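Side-chain contact in flavoredoxin (Methanosarcina acetivorans, PDB 3BNK), which binds flavin mononucleotide and probably serves in electron transport as a member of the flavoredoxin family: residues K151-I154 against K155-D158. Numbering follows the deposited sequence.
Sequences KPDI and KKMD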
loop_
_atom_site.group_PDB
_atom_site.type_symbol
_atom_site.label_atom_id
_atom_site.label_comp_id
_atom_site.label_asym_id
_atom_site.label_seq_id
_atom_site.Cartn_x
_atom_site.Cartn_y
_atom_site.Cartn_z
ATOM N N LYS B 151 12.277 15.160 -7.562
ATOM C CA LYS B 151 11.441 14.052 -7.068
ATOM C C LYS B 151 11.061 14.243 -5.600
ATOM O O LYS B 151 11.869 14.748 -4.819
ATOM C CB LYS B 151 12.176 12.706 -7.208
ATOM C CG LYS B 151 12.655 12.341 -8.615
ATOM C CD LYS B 151 14.154 12.641 -8.773
ATOM C CE LYS B 151 14.662 12.454 -10.217
ATOM N NZ LYS B 151 16.006 13.105 -10.414
ATOM N N PRO B 152 9.833 13.836 -5.210
ATOM C CA PRO B 152 9.482 13.865 -3.786
ATOM C C PRO B 152 10.542 13.236 -2.870
ATOM O O PRO B 152 11.131 12.200 -3.200
ATOM C CB PRO B 152 8.178 13.065 -3.735
ATOM C CG PRO B 152 7.552 13.315 -5.100
ATOM C CD PRO B 152 8.702 13.381 -6.050
ATOM N N ASP B 153 10.790 13.895 -1.742
ATOM C CA ASP B 153 11.675 13.386 -0.712
ATOM C C ASP B 153 10.833 13.096 0.523
ATOM O O ASP B 153 10.203 13.992 1.064
ATOM C CB ASP B 153 12.760 14.411 -0.363
ATOM C CG ASP B 153 13.586 13.985 0.834
ATOM O OD1 ASP B 153 14.429 13.075 0.686
ATOM O OD2 ASP B 153 13.365 14.524 1.933
ATOM N N ILE B 154 10.832 11.851 0.981
ATOM C CA ILE B 154 9.929 11.470 2.076
ATOM C C ILE B 154 10.130 12.231 3.403
ATOM O O ILE B 154 9.157 12.484 4.128
ATOM C CB ILE B 154 9.845 9.939 2.276
ATOM C CG1 ILE B 154 8.506 9.576 2.945
ATOM C CG2 ILE B 154 11.076 9.403 3.050
ATOM C CD1 ILE B 154 8.236 8.058 3.069
ATOM N N LYS B 155 11.374 12.604 3.714
ATOM C CA LYS B 155 11.663 13.310 4.973
ATOM C C LYS B 155 11.151 14.756 4.942
ATOM O O LYS B 155 10.675 15.274 5.958
ATOM C CB LYS B 155 13.161 13.258 5.319
ATOM C CG LYS B 155 13.726 11.866 5.569
ATOM C CD LYS B 155 13.588 11.443 7.030
ATOM C CE LYS B 155 12.536 10.378 7.237
ATOM N NZ LYS B 155 12.546 9.911 8.661
ATOM N N LYS B 156 11.238 15.394 3.774
ATOM C CA LYS B 156 10.633 16.696 3.561
ATOM C C LYS B 156 9.109 16.609 3.686
ATOM O O LYS B 156 8.481 17.464 4.309
ATOM C CB LYS B 156 11.026 17.252 2.194
ATOM C CG LYS B 156 12.367 17.999 2.171
ATOM C CD LYS B 156 12.846 18.199 0.725
ATOM C CE LYS B 156 13.946 19.263 0.622
ATOM N NZ LYS B 156 14.179 19.714 -0.808
ATOM N N MET B 157 8.531 15.562 3.099
ATOM C CA MET B 157 7.079 15.338 3.114
ATOM C C MET B 157 6.525 15.106 4.513
ATOM O O MET B 157 5.423 15.567 4.824
ATOM C CB MET B 157 6.718 14.154 2.217
ATOM C CG MET B 157 7.032 14.404 0.748
ATOM S SD MET B 157 6.689 13.017 -0.332
ATOM C CE MET B 157 4.979 12.664 0.063
ATOM N N ASP B 158 7.299 14.398 5.337
ATOM C CA ASP B 158 6.885 13.976 6.684
ATOM C C ASP B 158 5.457 13.381 6.704
ATOM O O ASP B 158 4.574 13.881 7.432
ATOM C CB ASP B 158 7.039 15.129 7.697
ATOM C CG ASP B 158 6.792 14.694 9.141
ATOM O OD1 ASP B 158 6.120 15.458 9.880
ATOM O OD2 ASP B 158 7.260 13.604 9.542
#
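Asp153 meets Lys156 through its carboxylate: OD2 accepts from Lys156 N at 2.9 Å with an N-H...O angle of 155°. The donor reaches OD2 on its anti side, 25° out of the carboxylate plane. CG anti to the backbone N puts OD2 at the N-terminal end of helix 154-157, in the N-cap position. With an alanine here, Lys156 N would probably be left without its capping acceptor and the first turn less firmly held. Lys156 NZ is hydrogen-bonded to Leu147 O. The helix is a single short turn, linking strand 151-152 of a small hairpin to strand 160-163 of the main antiparallel sheet. Two i to i+4 bonds define it: Met157 N to Asp153 O at 3.1 Å, and Asp158 N to Ile154 O at 2.9 Å, the latter more bent at 138°. Ile154 O also lies 3.5 Å from Met157 CB, whereas Ile154 CB points away overall and its side chain packs on Val172 and on Pro15 of the second subunit. Asp158 then leaves the helix with positive phi. Met157 runs extended as far as SD, passing CG 3.2 Å from Asp153 O, and sets SD 3.7 Å from Pro152 CB; both side chains pack on Tyr14 of the second subunit.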